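Local coordinates for xylose isomerase-like TIM barrel domain-containing protein (Thermus thermophilus, PDB 3AYV) that binds zinc ions at the mouth of its TIM barrel and may act in protection against oxidative stress, although its exact activity is not established, at residues F95-P100 with S138-P143; P183-L188 with T219-V224. All blocks are in the same frame, centred on the assembly; numbering follows the deposited sequence.

Contact 1: residues F95-P100 with S138-P143; sequences FHSGIP and SHEPHP. With ZN (zinc ion), chain E.
I99 lays its CG2 methyl against the carboxylate end of E140, 3.7 Å from OE2, and against CB of H139, where two loops meet at the C-terminal rim of a TIM barrel. One follows the strand 92-96, the other the neighbouring strand 132-136. One hydrogen bond ties the loops directly: S97 OG donates to E140 OE2 at 2.6 Å, approaching on the anti side and 27° out of the carboxylate plane. Within its own loop, S138 N donates to the syn lone pair of E140 OE1. With OG between the backbone N and the carbonyl carbon (chi1 78°), S97 also accepts from I99 N, closing an ST turn. A water adds a second grip on OE2: it takes protons from S97 N and S138 OG and gives one to the carboxylate. H139 has its own polar partner in H101, and its CB packs 3.8 Å from P100 O. Toward the barrel mouth, S138 CB sits over one face of the H96 ring, offset toward its rim. H55 and E136 complete the protein ligands of the zinc ion, which H96 NE2 binds at 2.4 Å.

Contact 2: residues P183-L188 with T219-V224; sequences PEHLHL and TMVLEV. With ZN (zinc ion), chain F.
H187 and E223 meet at the C-terminal end of two parallel strands, 185-188 and 219-222, the last pair in the order of the TIM barrel. CG of E223 makes a CH-pi contact over the H187 imidazole, 4.2 Å from the ring centroid, and its carboxylate plane is turned 34° from that of the ring. H187 ND1 and E223 OE2 bind the same zinc ion, each at 2.4 Å, and two waters also bind the metal; E136 and D162 supply the other protein ligands. The far nitrogen of the ring, NE2, is hydrogen-bonded to E27 OE1, a second-shell carboxylate that would fix the rotation of the imidazole and probably make ND1 a stronger donor to the zinc ion.

Away from the metal, the strands are tightly paired. L186 N donates to T219 O and E223 N to L188 O. Between these, V221 N lies 2.8 Å from L186 O and L188 N 2.8 Å from V221 O, both bonds nearly straight at the carbonyl. On the face that carries H187, V221 stands beside the histidine pointing the same way, with CB 3.7 Å from H187 CD2. The opposite face is apolar: with CD1 extended (chi2 179°), L188 brings CD1 to 3.7 Å from M220 CB, and L222 CD2 approaches CB of L188.

At the other end, beside the partly exposed E184, the direct ladder gives way to a water-mediated link. E184 O and T219 N are 3.8 Å apart, and one water bridges them, donating to E184 O at 2.8 Å and accepting from T219 N.

Overall arrangement
Both contacts join neighbouring strands, or the loops that follow them, in the same eight-stranded barrel, with centres about 17 Å apart and nearest atoms about 6 Å apart. Contact 2 is core: two strands held by a regular backbone ladder and apolar side chains, with metal ligands from both segments. Contact 1, partly buried at the barrel rim, has no such ladder; a carboxylate, serine hydroxyls and waters link its loops, and only one of its segments reaches a metal. Their chemistry converges at the zinc cluster, where E136 binds both ions and water 4 is a ligand of each, so the two contacts border one multi-metal site.

Contact 1: residues F95-P100 with S138-P143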
loop_
_atom_site.group_PDB
_atom_site.type_symbol
_atom_site.label_atom_id
_atom_site.label_comp_id
_atom_site.label_asym_id
_atom_site.label_seq_id
_atom_site.Cartn_x
_atom_site.Cartn_y
_atom_site.Cartn_z
ATOM N N PHE A 95 -3.221 0.951 -3.631
ATOM C CA PHE A 95 -4.639 1.173 -3.344
ATOM C C PHE A 95 -5.223 -0.116 -2.750
ATOM O O PHE A 95 -4.615 -1.206 -2.842
ATOM C CB PHE A 95 -5.405 1.633 -4.611
ATOM C CG PHE A 95 -5.661 0.516 -5.589
ATOM C CD1 PHE A 95 -4.658 0.112 -6.471
ATOM C CD2 PHE A 95 -6.896 -0.141 -5.622
ATOM C CE1 PHE A 95 -4.865 -0.943 -7.352
ATOM C CE2 PHE A 95 -7.124 -1.206 -6.513
ATOM C CZ PHE A 95 -6.102 -1.603 -7.383
ATOM N N HIS A 96 -6.372 0.017 -2.086
ATOM C CA HIS A 96 -7.066 -1.137 -1.499
ATOM C C HIS A 96 -8.185 -1.610 -2.415
ATOM O O HIS A 96 -8.662 -0.833 -3.242
ATOM C CB HIS A 96 -7.756 -0.708 -0.188
ATOM C CG HIS A 96 -6.807 -0.371 0.915
ATOM N ND1 HIS A 96 -7.248 -0.055 2.184
ATOM C CD2 HIS A 96 -5.458 -0.321 0.963
ATOM C CE1 HIS A 96 -6.208 0.201 2.959
ATOM N NE2 HIS A 96 -5.113 0.059 2.240
ATOM N N SER A 97 -8.654 -2.851 -2.232
ATOM C CA SER A 97 -9.751 -3.362 -3.099
ATOM C C SER A 97 -11.126 -2.730 -2.840
ATOM O O SER A 97 -12.022 -2.809 -3.702
ATOM C CB SER A 97 -9.862 -4.892 -3.002
ATOM O OG SER A 97 -10.533 -5.268 -1.796
ATOM N N GLY A 98 -11.310 -2.149 -1.661
ATOM C CA GLY A 98 -12.610 -1.579 -1.311
ATOM C C GLY A 98 -13.512 -2.580 -0.580
ATOM O O GLY A 98 -14.598 -2.213 -0.105
ATOM N N ILE A 99 -13.058 -3.825 -0.463
ATOM C CA ILE A 99 -13.896 -4.875 0.171
ATOM C C ILE A 99 -14.185 -4.496 1.652
ATOM O O ILE A 99 -13.274 -4.063 2.363
ATOM C CB ILE A 99 -13.272 -6.273 0.021
ATOM C CG1 ILE A 99 -14.331 -7.358 0.328
ATOM C CG2 ILE A 99 -12.013 -6.447 0.964
ATOM C CD1 ILE A 99 -13.794 -8.821 0.232
ATOM N N PRO A 100 -15.456 -4.588 2.083
ATOM C CA PRO A 100 -15.820 -4.353 3.502
ATOM C C PRO A 100 -15.204 -5.424 4.370
ATOM O O PRO A 100 -14.934 -6.515 3.898
ATOM C CB PRO A 100 -17.345 -4.567 3.530
ATOM C CG PRO A 100 -17.803 -4.453 2.123
ATOM C CD PRO A 100 -16.636 -4.897 1.246
ATOM N N SER A 138 -6.253 -5.980 2.294
ATOM C CA SER A 138 -6.836 -5.295 3.433
ATOM C C SER A 138 -7.705 -6.284 4.216
ATOM O O SER A 138 -7.185 -6.986 5.088
ATOM C CB SER A 138 -7.590 -4.029 2.981
ATOM O OG SER A 138 -8.592 -4.325 2.008
ATOM N N HIS A 139 -8.968 -6.440 3.822
ATOM C CA HIS A 139 -9.924 -7.273 4.528
ATOM C C HIS A 139 -10.280 -8.573 3.827
ATOM O O HIS A 139 -11.163 -9.279 4.305
ATOM C CB HIS A 139 -11.220 -6.469 4.833
ATOM C CG HIS A 139 -10.967 -5.282 5.701
ATOM N ND1 HIS A 139 -10.889 -5.371 7.073
ATOM C CD2 HIS A 139 -10.697 -3.989 5.387
ATOM C CE1 HIS A 139 -10.609 -4.178 7.573
ATOM N NE2 HIS A 139 -10.485 -3.322 6.568
ATOM N N GLU A 140 -9.589 -8.911 2.722
ATOM C CA GLU A 140 -9.914 -10.153 2.004
ATOM C C GLU A 140 -9.607 -11.324 2.929
ATOM O O GLU A 140 -8.575 -11.323 3.600
ATOM C CB GLU A 140 -9.127 -10.313 0.681
ATOM C CG GLU A 140 -9.407 -9.217 -0.372
ATOM C CD GLU A 140 -8.643 -7.928 -0.102
ATOM O OE1 GLU A 140 -7.839 -7.859 0.852
ATOM O OE2 GLU A 140 -8.866 -6.951 -0.847
ATOM N N PRO A 141 -10.524 -12.292 3.000
ATOM C CA PRO A 141 -10.226 -13.400 3.923
ATOM C C PRO A 141 -9.068 -14.314 3.476
ATOM O O PRO A 141 -8.420 -14.915 4.337
ATOM C CB PRO A 141 -11.568 -14.142 4.060
ATOM C CG PRO A 141 -12.447 -13.658 2.933
ATOM C CD PRO A 141 -11.935 -12.261 2.558
ATOM N N HIS A 142 -8.781 -14.374 2.169
ATOM C CA HIS A 142 -7.804 -15.307 1.605
ATOM C C HIS A 142 -7.310 -14.729 0.273
ATOM O O HIS A 142 -8.074 -14.051 -0.435
ATOM C CB HIS A 142 -8.471 -16.697 1.379
ATOM C CG HIS A 142 -7.523 -17.773 0.939
ATOM N ND1 HIS A 142 -7.064 -17.896 -0.360
ATOM C CD2 HIS A 142 -6.950 -18.790 1.635
ATOM C CE1 HIS A 142 -6.230 -18.918 -0.440
ATOM N NE2 HIS A 142 -6.150 -19.485 0.756
ATOM N N PRO A 143 -6.026 -14.968 -0.066
ATOM C CA PRO A 143 -5.403 -14.398 -1.264
ATOM C C PRO A 143 -6.068 -14.855 -2.566
ATOM O O PRO A 143 -5.910 -14.192 -3.603
ATOM C CB PRO A 143 -3.938 -14.873 -1.181
ATOM C CG PRO A 143 -3.950 -16.016 -0.202
ATOM C CD PRO A 143 -5.045 -15.688 0.768
HETATM ZN ZN ZN E . -2.806 0.450 2.724
HETATM O O HOH W 1 -7.544 -4.701 -0.355
HETATM O O HOH W 2 -10.651 -2.581 1.319
HETATM O O HOH W 3 -13.887 -9.072 3.834
HETATM O O HOH W 4 -1.210 0.913 4.012
HETATM O O HOH W 5 -3.794 1.333 4.795
#

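Contact 2: residues P183-L188 with T219-V224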
loop_
_atom_site.group_PDB
_atom_site.type_symbol
_atom_site.label_atom_id
_atom_site.label_comp_id
_atom_site.label_asym_id
_atom_site.label_seq_id
_atom_site.Cartn_x
_atom_site.Cartn_y
_atom_site.Cartn_z
ATOM N N PRO A 183 4.338 -10.578 -4.150
ATOM C CA PRO A 183 4.348 -9.126 -3.937
ATOM C C PRO A 183 5.643 -8.465 -4.401
ATOM O O PRO A 183 6.742 -8.944 -4.066
ATOM C CB PRO A 183 4.206 -8.981 -2.404
ATOM C CG PRO A 183 4.665 -10.290 -1.839
ATOM C CD PRO A 183 4.287 -11.341 -2.885
ATOM N N GLU A 184 5.519 -7.371 -5.133
ATOM C CA GLU A 184 6.689 -6.620 -5.519
ATOM C C GLU A 184 6.970 -5.479 -4.548
ATOM O O GLU A 184 7.985 -4.796 -4.672
ATOM C CB GLU A 184 6.587 -6.145 -6.979
ATOM C CG GLU A 184 5.552 -5.072 -7.249
ATOM C CD GLU A 184 5.181 -4.985 -8.716
ATOM O OE1 GLU A 184 5.413 -3.913 -9.296
ATOM O OE2 GLU A 184 4.648 -5.973 -9.271
ATOM N N HIS A 185 6.083 -5.320 -3.554
ATOM C CA HIS A 185 6.050 -4.144 -2.689
ATOM C C HIS A 185 5.567 -4.680 -1.362
ATOM O O HIS A 185 4.602 -5.459 -1.312
ATOM C CB HIS A 185 5.022 -3.153 -3.238
ATOM C CG HIS A 185 5.316 -1.720 -2.954
ATOM N ND1 HIS A 185 4.570 -0.971 -2.068
ATOM C CD2 HIS A 185 6.233 -0.876 -3.477
ATOM C CE1 HIS A 185 5.012 0.274 -2.061
ATOM N NE2 HIS A 185 6.036 0.351 -2.898
ATOM N N LEU A 186 6.254 -4.322 -0.283
ATOM C CA LEU A 186 5.849 -4.818 1.029
ATOM C C LEU A 186 5.572 -3.684 1.973
ATOM O O LEU A 186 6.334 -2.709 2.032
ATOM C CB LEU A 186 6.884 -5.786 1.626
ATOM C CG LEU A 186 6.774 -7.142 0.921
ATOM C CD1 LEU A 186 7.834 -7.247 -0.162
ATOM C CD2 LEU A 186 6.791 -8.337 1.895
ATOM N N HIS A 187 4.444 -3.796 2.670
ATOM C CA HIS A 187 4.101 -2.868 3.736
ATOM C C HIS A 187 4.478 -3.529 5.043
ATOM O O HIS A 187 3.936 -4.578 5.396
ATOM C CB HIS A 187 2.611 -2.537 3.689
ATOM C CG HIS A 187 2.276 -1.430 2.742
ATOM N ND1 HIS A 187 1.012 -0.895 2.647
ATOM C CD2 HIS A 187 3.044 -0.730 1.871
ATOM C CE1 HIS A 187 1.000 0.056 1.728
ATOM N NE2 HIS A 187 2.224 0.187 1.251
ATOM N N LEU A 188 5.431 -2.923 5.744
ATOM C CA LEU A 188 6.035 -3.545 6.923
ATOM C C LEU A 188 5.698 -2.835 8.212
ATOM O O LEU A 188 5.785 -1.613 8.292
ATOM C CB LEU A 188 7.550 -3.576 6.783
ATOM C CG LEU A 188 8.107 -4.364 5.582
ATOM C CD1 LEU A 188 9.632 -4.220 5.664
ATOM C CD2 LEU A 188 7.710 -5.815 5.678
ATOM N N THR A 219 10.936 -3.343 -2.830
ATOM C CA THR A 219 10.632 -2.087 -2.167
ATOM C C THR A 219 9.881 -2.412 -0.880
ATOM O O THR A 219 8.938 -3.215 -0.892
ATOM C CB THR A 219 9.840 -1.139 -3.059
ATOM O OG1 THR A 219 10.599 -0.873 -4.251
ATOM C CG2 THR A 219 9.580 0.188 -2.336
ATOM N N MET A 220 10.342 -1.812 0.220
ATOM C CA MET A 220 9.755 -2.008 1.531
ATOM C C MET A 220 9.355 -0.664 2.121
ATOM O O MET A 220 10.145 0.291 2.111
ATOM C CB MET A 220 10.731 -2.741 2.433
ATOM C CG MET A 220 10.883 -4.213 2.074
ATOM S SD MET A 220 12.285 -4.907 2.930
ATOM C CE MET A 220 13.622 -3.982 2.151
ATOM N N VAL A 221 8.111 -0.584 2.598
ATOM C CA VAL A 221 7.575 0.648 3.130
ATOM C C VAL A 221 7.341 0.423 4.621
ATOM O O VAL A 221 6.655 -0.512 5.009
ATOM C CB VAL A 221 6.208 1.035 2.488
ATOM C CG1 VAL A 221 5.672 2.325 3.153
ATOM C CG2 VAL A 221 6.363 1.257 0.996
ATOM N N LEU A 222 7.946 1.255 5.445
ATOM C CA LEU A 222 7.723 1.184 6.876
ATOM C C LEU A 222 6.443 1.949 7.193
ATOM O O LEU A 222 6.405 3.177 7.176
ATOM C CB LEU A 222 8.918 1.753 7.653
ATOM C CG LEU A 222 10.237 1.030 7.359
ATOM C CD1 LEU A 222 11.375 1.708 8.122
ATOM C CD2 LEU A 222 10.135 -0.449 7.751
ATOM N N GLU A 223 5.390 1.191 7.459
ATOM C CA GLU A 223 4.092 1.738 7.795
ATOM C C GLU A 223 3.992 1.742 9.311
ATOM O O GLU A 223 3.285 0.939 9.912
ATOM C CB GLU A 223 3.034 0.865 7.167
ATOM C CG GLU A 223 2.972 1.176 5.687
ATOM C CD GLU A 223 1.606 1.127 5.190
ATOM O OE1 GLU A 223 1.164 2.089 4.492
ATOM O OE2 GLU A 223 0.985 0.093 5.515
ATOM N N VAL A 224 4.769 2.637 9.909
ATOM C CA VAL A 224 5.026 2.630 11.339
ATOM C C VAL A 224 4.673 3.991 11.903
ATOM O O VAL A 224 5.074 5.030 11.355
ATOM C CB VAL A 224 6.517 2.266 11.624
ATOM C CG1 VAL A 224 6.887 2.472 13.081
ATOM C CG2 VAL A 224 6.791 0.806 11.244
HETATM ZN ZN ZN F . -0.521 -1.484 4.426
HETATM O O HOH W 6 10.472 -4.216 -5.782
HETATM O O HOH W 4 -1.210 0.913 4.012
HETATM O O HOH W 7 -1.292 -0.388 6.441
#